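Local coordinates for thioredoxin-like protein (Bacteroides caccae ATCC 43185, PDB 4YOD), which is of unknown function but, with a helical N-terminal domain and a thioredoxin fold carrying a CxxC pair, is probably a thiol-disulphide oxidoreductase, at residues A[15-20]-A[32-37]; A[37-42]-A[57-62]; A[42-47]-A[83-88]. One frame throughout, in Å; residues are numbered along the deposited sequence.

Contact 1: A[15-20]-A[32-37]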
loop_
_atom_site.group_PDB
_atom_site.type_symbol
_atom_site.label_atom_id
_atom_site.label_comp_id
_atom_site.label_asym_id
_atom_site.label_seq_id
_atom_site.Cartn_x
_atom_site.Cartn_y
_atom_site.Cartn_z
ATOM N N PHE A 15 12.539 23.176 14.612
ATOM C CA PHE A 15 12.706 21.715 14.672
ATOM C C PHE A 15 14.187 21.358 14.709
ATOM O O PHE A 15 14.957 21.832 13.874
ATOM C CB PHE A 15 12.008 21.009 13.486
ATOM C CG PHE A 15 12.282 19.523 13.397
ATOM C CD1 PHE A 15 11.604 18.621 14.213
ATOM C CD2 PHE A 15 13.232 19.026 12.515
ATOM C CE1 PHE A 15 11.887 17.255 14.160
ATOM C CE2 PHE A 15 13.516 17.659 12.467
ATOM C CZ PHE A 15 12.836 16.782 13.286
ATOM N N THR A 16 14.575 20.504 15.664
ATOM C CA THR A 16 15.963 20.073 15.838
ATOM C C THR A 16 16.046 18.543 15.905
ATOM O O THR A 16 15.290 17.903 16.636
ATOM C CB THR A 16 16.579 20.735 17.099
ATOM O OG1 THR A 16 16.456 22.156 16.992
ATOM C CG2 THR A 16 18.057 20.371 17.303
ATOM N N LEU A 17 16.982 17.982 15.145
ATOM C CA LEU A 17 17.282 16.559 15.116
ATOM C C LEU A 17 18.229 16.203 16.273
ATOM O O LEU A 17 19.055 17.041 16.651
ATOM C CB LEU A 17 17.928 16.174 13.771
ATOM C CG LEU A 17 16.987 15.841 12.628
ATOM C CD1 LEU A 17 17.702 15.921 11.305
ATOM C CD2 LEU A 17 16.405 14.457 12.792
ATOM N N PRO A 18 18.154 14.973 16.838
ATOM C CA PRO A 18 19.112 14.602 17.891
ATOM C C PRO A 18 20.491 14.316 17.284
ATOM O O PRO A 18 20.582 13.890 16.130
ATOM C CB PRO A 18 18.482 13.349 18.500
ATOM C CG PRO A 18 17.773 12.717 17.353
ATOM C CD PRO A 18 17.259 13.843 16.501
ATOM N N ALA A 19 21.558 14.561 18.048
ATOM C CA ALA A 19 22.927 14.342 17.579
ATOM C C ALA A 19 23.323 12.859 17.661
ATOM O O ALA A 19 23.232 12.252 18.731
ATOM C CB ALA A 19 23.897 15.192 18.387
ATOM N N ILE A 20 23.756 12.283 16.522
ATOM C CA ILE A 20 24.218 10.889 16.431
ATOM C C ILE A 20 25.678 10.818 16.959
ATOM O O ILE A 20 26.536 11.539 16.445
ATOM C CB ILE A 20 24.085 10.318 14.983
ATOM C CG1 ILE A 20 22.618 10.319 14.511
ATOM C CG2 ILE A 20 24.702 8.909 14.866
ATOM C CD1 ILE A 20 22.451 10.507 13.011
ATOM N N GLU A 32 18.976 3.110 13.026
ATOM C CA GLU A 32 18.124 2.771 14.176
ATOM C C GLU A 32 18.065 3.949 15.174
ATOM O O GLU A 32 16.969 4.297 15.621
ATOM C CB GLU A 32 18.624 1.487 14.871
ATOM C CG GLU A 32 17.719 1.003 15.993
ATOM C CD GLU A 32 18.196 -0.208 16.775
ATOM O OE1 GLU A 32 19.414 -0.310 17.055
ATOM O OE2 GLU A 32 17.332 -1.032 17.155
ATOM N N PHE A 33 19.226 4.563 15.510
ATOM C CA PHE A 33 19.272 5.708 16.435
ATOM C C PHE A 33 18.423 6.887 15.909
ATOM O O PHE A 33 17.676 7.498 16.675
ATOM C CB PHE A 33 20.720 6.179 16.683
ATOM C CG PHE A 33 20.815 7.293 17.703
ATOM C CD1 PHE A 33 20.918 7.009 19.061
ATOM C CD2 PHE A 33 20.748 8.627 17.308
ATOM C CE1 PHE A 33 20.976 8.038 20.006
ATOM C CE2 PHE A 33 20.791 9.655 18.255
ATOM C CZ PHE A 33 20.912 9.353 19.597
ATOM N N LEU A 34 18.559 7.201 14.614
ATOM C CA LEU A 34 17.863 8.312 13.967
ATOM C C LEU A 34 16.342 8.134 14.032
ATOM O O LEU A 34 15.639 9.098 14.332
ATOM C CB LEU A 34 18.343 8.452 12.512
ATOM C CG LEU A 34 17.955 9.725 11.737
ATOM C CD1 LEU A 34 18.280 11.011 12.527
ATOM C CD2 LEU A 34 18.648 9.756 10.381
ATOM N N VAL A 35 15.844 6.906 13.787
ATOM C CA VAL A 35 14.419 6.602 13.830
ATOM C C VAL A 35 13.889 6.734 15.271
ATOM O O VAL A 35 12.891 7.426 15.491
ATOM C CB VAL A 35 14.125 5.196 13.219
ATOM C CG1 VAL A 35 12.775 4.644 13.671
ATOM C CG2 VAL A 35 14.201 5.218 11.691
ATOM N N LYS A 36 14.557 6.095 16.238
ATOM C CA LYS A 36 14.101 6.041 17.618
ATOM C C LYS A 36 14.055 7.394 18.329
ATOM O O LYS A 36 13.116 7.623 19.090
ATOM C CB LYS A 36 14.958 5.058 18.420
ATOM C CG LYS A 36 14.504 3.606 18.193
ATOM C CD LYS A 36 15.451 2.575 18.803
ATOM C CE LYS A 36 14.956 1.166 18.571
ATOM N NZ LYS A 36 15.828 0.151 19.220
ATOM N N HIS A 37 15.018 8.293 18.056
ATOM C CA HIS A 37 15.141 9.579 18.739
ATOM C C HIS A 37 14.697 10.782 17.895
ATOM O O HIS A 37 14.785 11.914 18.370
ATOM C CB HIS A 37 16.607 9.773 19.179
ATOM C CG HIS A 37 17.061 8.729 20.151
ATOM N ND1 HIS A 37 17.115 8.989 21.509
ATOM C CD2 HIS A 37 17.410 7.439 19.936
ATOM C CE1 HIS A 37 17.505 7.853 22.075
ATOM N NE2 HIS A 37 17.688 6.890 21.168
#
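Pro18, Ile20 and Leu17 of the extended 15-20 segment lie against Phe33, Leu34 and His37 of helix 27-37 in an apolar surface contact, with no hydrogen bond across it. The segment belongs to the loop that precedes this helix in the N-terminal helical domain, so the chain runs past the helix, turns back and enters it. At the C-terminal end of the helix the Pro18 ring is pressed on the carbonyl oxygen and CB of His37: its CG lies 3.3 Å from His37 O and 3.7 Å from His37 CB. The imidazole itself leads elsewhere, with ND1 bonded to Asp40 and one face over the rim of the Phe33 ring, CE1 of Phe33 lying 3.6 Å above the imidazole plane. One turn earlier, CG of Phe33 lies anti to its backbone N (chi1 -176°), and the ring stands against the loop. Its CD2 meets Ile20 CG1 at 3.8 Å, the two side chains sliding past each other in opposite directions, while Phe33 CE2 comes to 3.6 Å from Ala19 O. On the neighbouring flank, Leu34 holds out its CD1 methyl to Leu17 CD2 at 3.9 Å, with Ile20 CD1 a little farther from the same methyl. Leu34 also touches Ile66 of helix 53-66, and Leu17 touches Tyr38 of the loop after helix 27-37. Apart from two carbonyl oxygens lying against carbon, aliphatic and aromatic groups meet; the segment is held by shape, with 312 Å² buried in all, both segments counted, and without polar bonds to fix its register on the helix.

Contact 2: A[37-42]-A[57-62]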
loop_
_atom_site.group_PDB
_atom_site.type_symbol
_atom_site.label_atom_id
_atom_site.label_comp_id
_atom_site.label_asym_id
_atom_site.label_seq_id
_atom_site.Cartn_x
_atom_site.Cartn_y
_atom_site.Cartn_z
ATOM N N HIS A 37 15.018 8.293 18.056
ATOM C CA HIS A 37 15.141 9.579 18.739
ATOM C C HIS A 37 14.697 10.782 17.895
ATOM O O HIS A 37 14.785 11.914 18.370
ATOM C CB HIS A 37 16.607 9.773 19.179
ATOM C CG HIS A 37 17.061 8.729 20.151
ATOM N ND1 HIS A 37 17.115 8.989 21.509
ATOM C CD2 HIS A 37 17.410 7.439 19.936
ATOM C CE1 HIS A 37 17.505 7.853 22.075
ATOM N NE2 HIS A 37 17.688 6.890 21.168
ATOM N N TYR A 38 14.158 10.537 16.693
ATOM C CA TYR A 38 13.759 11.558 15.713
ATOM C C TYR A 38 12.959 12.711 16.297
ATOM O O TYR A 38 13.252 13.858 15.953
ATOM C CB TYR A 38 12.949 10.921 14.557
ATOM C CG TYR A 38 12.779 11.842 13.367
ATOM C CD1 TYR A 38 13.782 11.965 12.409
ATOM C CD2 TYR A 38 11.654 12.655 13.244
ATOM C CE1 TYR A 38 13.654 12.848 11.337
ATOM C CE2 TYR A 38 11.510 13.533 12.172
ATOM C CZ TYR A 38 12.517 13.628 11.222
ATOM O OH TYR A 38 12.396 14.496 10.171
ATOM N N TRP A 39 11.950 12.405 17.145
ATOM C CA TRP A 39 11.012 13.374 17.701
ATOM C C TRP A 39 11.316 13.801 19.138
ATOM O O TRP A 39 10.491 14.487 19.739
ATOM C CB TRP A 39 9.587 12.768 17.642
ATOM C CG TRP A 39 9.123 12.467 16.241
ATOM C CD1 TRP A 39 9.123 11.252 15.625
ATOM C CD2 TRP A 39 8.657 13.414 15.263
ATOM N NE1 TRP A 39 8.619 11.367 14.348
ATOM C CE2 TRP A 39 8.341 12.686 14.093
ATOM C CE3 TRP A 39 8.438 14.807 15.277
ATOM C CZ2 TRP A 39 7.819 13.297 12.943
ATOM C CZ3 TRP A 39 7.927 15.416 14.134
ATOM C CH2 TRP A 39 7.635 14.666 12.980
ATOM N N ASP A 40 12.475 13.411 19.684
ATOM C CA ASP A 40 12.882 13.702 21.061
ATOM C C ASP A 40 12.849 15.194 21.449
ATOM O O ASP A 40 12.560 15.497 22.605
ATOM C CB ASP A 40 14.310 13.180 21.302
ATOM C CG ASP A 40 14.434 11.695 21.606
ATOM O OD1 ASP A 40 13.448 10.954 21.387
ATOM O OD2 ASP A 40 15.521 11.275 22.073
ATOM N N ASN A 41 13.142 16.112 20.505
ATOM C CA ASN A 41 13.211 17.550 20.795
ATOM C C ASN A 41 11.943 18.300 20.404
ATOM O O ASN A 41 11.935 19.528 20.366
ATOM C CB ASN A 41 14.434 18.159 20.115
ATOM C CG ASN A 41 15.716 17.599 20.667
ATOM O OD1 ASN A 41 15.760 17.021 21.761
ATOM N ND2 ASN A 41 16.776 17.730 19.921
ATOM N N VAL A 42 10.861 17.565 20.203
ATOM C CA VAL A 42 9.564 18.123 19.824
ATOM C C VAL A 42 8.601 18.075 21.034
ATOM O O VAL A 42 8.583 17.094 21.775
ATOM C CB VAL A 42 9.019 17.360 18.581
ATOM C CG1 VAL A 42 7.562 17.708 18.275
ATOM C CG2 VAL A 42 9.900 17.633 17.353
ATOM N N GLU A 57 5.379 19.679 8.600
ATOM C CA GLU A 57 5.059 18.691 7.566
ATOM C C GLU A 57 6.350 18.163 6.894
ATOM O O GLU A 57 6.446 16.966 6.632
ATOM C CB GLU A 57 4.077 19.271 6.532
ATOM C CG GLU A 57 3.652 18.306 5.429
ATOM C CD GLU A 57 2.463 18.794 4.623
ATOM O OE1 GLU A 57 1.896 19.857 4.960
ATOM O OE2 GLU A 57 2.091 18.111 3.647
ATOM N N GLN A 58 7.351 19.039 6.670
ATOM C CA GLN A 58 8.610 18.600 6.073
ATOM C C GLN A 58 9.349 17.644 7.024
ATOM O O GLN A 58 9.938 16.670 6.554
ATOM C CB GLN A 58 9.494 19.781 5.647
ATOM C CG GLN A 58 10.726 19.383 4.814
ATOM C CD GLN A 58 10.425 18.434 3.675
ATOM O OE1 GLN A 58 9.478 18.618 2.899
ATOM N NE2 GLN A 58 11.238 17.394 3.550
ATOM N N ALA A 59 9.254 17.881 8.350
ATOM C CA ALA A 59 9.811 16.992 9.379
ATOM C C ALA A 59 9.135 15.608 9.300
ATOM O O ALA A 59 9.828 14.587 9.362
ATOM C CB ALA A 59 9.611 17.593 10.767
ATOM N N TRP A 60 7.799 15.583 9.087
ATOM C CA TRP A 60 7.038 14.330 8.939
ATOM C C TRP A 60 7.483 13.571 7.665
ATOM O O TRP A 60 7.672 12.366 7.728
ATOM C CB TRP A 60 5.521 14.568 8.923
ATOM C CG TRP A 60 4.736 13.294 8.730
ATOM C CD1 TRP A 60 4.221 12.814 7.558
ATOM C CD2 TRP A 60 4.517 12.270 9.713
ATOM N NE1 TRP A 60 3.644 11.573 7.763
ATOM C CE2 TRP A 60 3.813 11.217 9.078
ATOM C CE3 TRP A 60 4.815 12.157 11.088
ATOM C CZ2 TRP A 60 3.398 10.069 9.769
ATOM C CZ3 TRP A 60 4.401 11.026 11.770
ATOM C CH2 TRP A 60 3.706 9.995 11.115
ATOM N N VAL A 61 7.641 14.282 6.532
ATOM C CA VAL A 61 8.072 13.722 5.238
ATOM C C VAL A 61 9.469 13.051 5.394
ATOM O O VAL A 61 9.648 11.908 4.957
ATOM C CB VAL A 61 8.053 14.827 4.138
ATOM C CG1 VAL A 61 8.843 14.437 2.879
ATOM C CG2 VAL A 61 6.631 15.196 3.781
ATOM N N ASP A 62 10.432 13.766 6.013
ATOM C CA ASP A 62 11.788 13.264 6.271
ATOM C C ASP A 62 11.772 12.033 7.209
ATOM O O ASP A 62 12.553 11.113 7.003
ATOM C CB ASP A 62 12.687 14.358 6.825
ATOM C CG ASP A 62 13.043 15.407 5.779
ATOM O OD1 ASP A 62 13.010 15.078 4.568
ATOM O OD2 ASP A 62 13.333 16.557 6.172
HETATM O O HOH W 1 14.428 16.225 9.144
#
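Tyr38 and Trp39, successive residues just past helix 27-37, reach across to Ala59, Trp60 and Asp62 of helix 53-66 and bury their rings there. The two side chains leave the turn differently. Tyr38 has CG anti to its backbone N (chi1 -167°), whereas Trp39 has CG anti to its carbonyl carbon (chi1 -62°), and the Tyr38 ring turns its CD2 edge to the Trp39 indole, CD2 lying 3.4 Å above the indole plane near its rim. From there the Tyr38 hydroxyl donates to Ala59 O at 2.7 Å, in the carbonyl plane and on a lone pair, with a C=O...O angle of 125°. The same oxygen touches Asp62 CB at 3.4 Å and accepts from a water 2.9 Å away, which also donates to Asp62 OD2. The buried hydroxyl is thus engaged both as donor and as acceptor.

Trp39 brings the far side of its benzo ring to the helix. Its CH2 lies 4.2 Å from Ala59 CB, and its CZ2 meets Trp60 CE3 at 3.7 Å, the two indoles meeting obliquely. Trp60 starts out away from the turn, but its wide ring swings CE3 back to Trp39 while it also packs on Ile83 and on helix 90-105. Tyr63 meets the rings of both Tyr38 and Trp39. At the surface end, His37 ND1 donates to Asp40 OD2 across the first of two overlapping type I turns, 37-40 and 39-42. Here these two turns begin the connection from helix 27-37 to helix 53-66, and their aromatic side chains pack on the second helix, within a helical domain assigned to a family of the TPR clan.

Contact 3: A[42-47]-A[83-88]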
loop_
_atom_site.group_PDB
_atom_site.type_symbol
_atom_site.label_atom_id
_atom_site.label_comp_id
_atom_site.label_asym_id
_atom_site.label_seq_id
_atom_site.Cartn_x
_atom_site.Cartn_y
_atom_site.Cartn_z
ATOM N N VAL A 42 10.861 17.565 20.203
ATOM C CA VAL A 42 9.564 18.123 19.824
ATOM C C VAL A 42 8.601 18.075 21.034
ATOM O O VAL A 42 8.583 17.094 21.775
ATOM C CB VAL A 42 9.019 17.360 18.581
ATOM C CG1 VAL A 42 7.562 17.708 18.275
ATOM C CG2 VAL A 42 9.900 17.633 17.353
ATOM N N ASN A 43 7.824 19.157 21.223
ATOM C CA ASN A 43 6.789 19.283 22.250
ATOM C C ASN A 43 5.465 19.093 21.548
ATOM O O ASN A 43 5.003 20.021 20.869
ATOM C CB ASN A 43 6.865 20.674 22.947
ATOM C CG ASN A 43 5.776 20.905 23.990
ATOM O OD1 ASN A 43 4.977 20.014 24.309
ATOM N ND2 ASN A 43 5.738 22.103 24.567
ATOM N N PHE A 44 4.855 17.889 21.672
ATOM C CA PHE A 44 3.586 17.619 20.999
ATOM C C PHE A 44 2.365 18.318 21.660
ATOM O O PHE A 44 1.267 18.250 21.117
ATOM C CB PHE A 44 3.343 16.125 20.861
ATOM C CG PHE A 44 4.207 15.479 19.807
ATOM C CD1 PHE A 44 4.166 15.918 18.482
ATOM C CD2 PHE A 44 5.051 14.422 20.127
ATOM C CE1 PHE A 44 4.941 15.299 17.497
ATOM C CE2 PHE A 44 5.819 13.797 19.139
ATOM C CZ PHE A 44 5.763 14.243 17.830
ATOM N N ALA A 45 2.567 19.025 22.759
ATOM C CA ALA A 45 1.514 19.808 23.413
ATOM C C ALA A 45 1.597 21.296 22.990
ATOM O O ALA A 45 0.791 22.107 23.452
ATOM C CB ALA A 45 1.634 19.673 24.917
ATOM N N ASP A 46 2.560 21.639 22.095
ATOM C CA ASP A 46 2.839 22.994 21.599
ATOM C C ASP A 46 1.948 23.419 20.385
ATOM O O ASP A 46 1.166 22.622 19.864
ATOM C CB ASP A 46 4.330 23.088 21.212
ATOM C CG ASP A 46 5.029 24.414 21.453
ATOM O OD1 ASP A 46 4.325 25.434 21.654
ATOM O OD2 ASP A 46 6.282 24.442 21.407
ATOM N N THR A 47 2.112 24.686 19.930
ATOM C CA THR A 47 1.347 25.314 18.841
ATOM C C THR A 47 2.087 25.230 17.468
ATOM O O THR A 47 1.760 26.003 16.558
ATOM C CB THR A 47 0.999 26.791 19.246
ATOM O OG1 THR A 47 0.133 27.386 18.275
ATOM C CG2 THR A 47 2.237 27.686 19.466
ATOM N N ILE A 83 2.879 8.262 17.340
ATOM C CA ILE A 83 1.438 8.566 17.385
ATOM C C ILE A 83 0.949 8.604 18.847
ATOM O O ILE A 83 0.227 9.537 19.203
ATOM C CB ILE A 83 0.559 7.605 16.508
ATOM C CG1 ILE A 83 1.072 7.505 15.037
ATOM C CG2 ILE A 83 -0.928 8.024 16.550
ATOM C CD1 ILE A 83 1.243 8.847 14.204
ATOM N N ASP A 84 1.373 7.637 19.691
ATOM C CA ASP A 84 0.975 7.566 21.113
ATOM C C ASP A 84 1.330 8.853 21.840
ATOM O O ASP A 84 0.537 9.350 22.643
ATOM C CB ASP A 84 1.631 6.375 21.826
ATOM C CG ASP A 84 1.055 5.007 21.472
ATOM O OD1 ASP A 84 0.019 4.957 20.771
ATOM O OD2 ASP A 84 1.647 3.986 21.894
ATOM N N ARG A 85 2.508 9.409 21.537
ATOM C CA ARG A 85 2.972 10.674 22.122
ATOM C C ARG A 85 2.052 11.844 21.790
ATOM O O ARG A 85 1.970 12.771 22.582
ATOM C CB ARG A 85 4.389 11.012 21.625
ATOM C CG ARG A 85 5.513 10.286 22.380
ATOM C CD ARG A 85 6.872 10.916 22.061
ATOM N NE ARG A 85 6.979 12.267 22.631
ATOM C CZ ARG A 85 7.865 13.186 22.258
ATOM N NH1 ARG A 85 8.759 12.912 21.315
ATOM N NH2 ARG A 85 7.861 14.389 22.822
ATOM N N THR A 86 1.376 11.823 20.620
ATOM C CA THR A 86 0.539 12.954 20.194
ATOM C C THR A 86 -0.809 13.002 20.941
ATOM O O THR A 86 -1.511 14.001 20.834
ATOM C CB THR A 86 0.351 12.981 18.671
ATOM O OG1 THR A 86 -0.562 11.974 18.289
ATOM C CG2 THR A 86 1.657 12.855 17.907
ATOM N N ASN A 87 -1.146 11.948 21.718
ATOM C CA ASN A 87 -2.351 11.877 22.557
ATOM C C ASN A 87 -2.366 12.987 23.629
ATOM O O ASN A 87 -3.393 13.205 24.266
ATOM C CB ASN A 87 -2.454 10.513 23.229
ATOM C CG ASN A 87 -2.999 9.463 22.305
ATOM O OD1 ASN A 87 -4.107 9.576 21.780
ATOM N ND2 ASN A 87 -2.245 8.417 22.092
ATOM N N VAL A 88 -1.249 13.700 23.809
ATOM C CA VAL A 88 -1.167 14.816 24.777
ATOM C C VAL A 88 -2.070 16.008 24.360
ATOM O O VAL A 88 -2.424 16.832 25.203
ATOM C CB VAL A 88 0.284 15.298 25.027
ATOM C CG1 VAL A 88 1.074 14.251 25.804
ATOM C CG2 VAL A 88 0.988 15.670 23.721
HETATM O O HOH W 2 5.429 15.898 23.925
#
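Phe44 fills the space between Thr86 on one face of its ring and Val42 on the other, with the Arg85 side chain crossing it at about a right angle. Thr86 CG2 makes a CH-pi contact 4.0 Å from the ring centroid and 10° off the normal, while Val42 CG1 lies over the opposite face, offset toward the rim. Phe44 CD2 in turn sits 3.7 Å from Arg85 CZ, over the centre of the guanidinium, whose plane is turned 67° from the phenyl ring. The chain of Arg85 bends at chi3 (69°), placing NE at the phenyl edge; NH2 donates to Val42 O at 3.0 Å, tilted somewhat from the carbonyl plane. A water accepts from that NH2 and from Phe44 N, and NH1 goes to Trp39 O, so the guanidinium holds backbone oxygens at two places in one loop.

The arrangement joins the connection between helices 27-37 and 53-66 to the C-terminal end of helix 72-85, within the helical domain. The loop is shaped by a type I turn from Asn43 to Asp46 and an Asx turn, in which Asn43 OD1 accepts from Ala45 N at 3.0 Å. Near the C-terminal end of helix 72-85, Thr86 OG1 donates in plane to Ile83 O at 2.7 Å; that carbonyl also takes Thr86 N, and the hydroxyl bond is consistent with the rotamer that puts CG2 over the phenyl ring. Beyond it, Val88 CG2 presses on Phe44 CB at 3.7 Å and touches Ala45 CB more loosely.

The first segments of the contacts run along the chain from the loop before helix 27-37 to the loop after it: contacts 1 and 2 share His37, and contacts 2 and 3 share Val42. Centres lie about 8 Å apart for contacts 1 and 2, about 12 Å for 2 and 3 and about 17 Å for 1 and 3. Leu17 CD2 touches Tyr38 CE1 at 3.5 Å, and Phe15 CD1 reaches Val42 CG2 at 3.7 Å. Between contacts 2 and 3, Trp39 O probably accepts from Arg85 NH1 at 2.8 Å, and Trp39 CE3 packs on Phe44 CZ. All three lie in the helical domain, whereas the CxxC motif Cys186-Cys189, the probable redox site, lies in the thioredoxin-like domain.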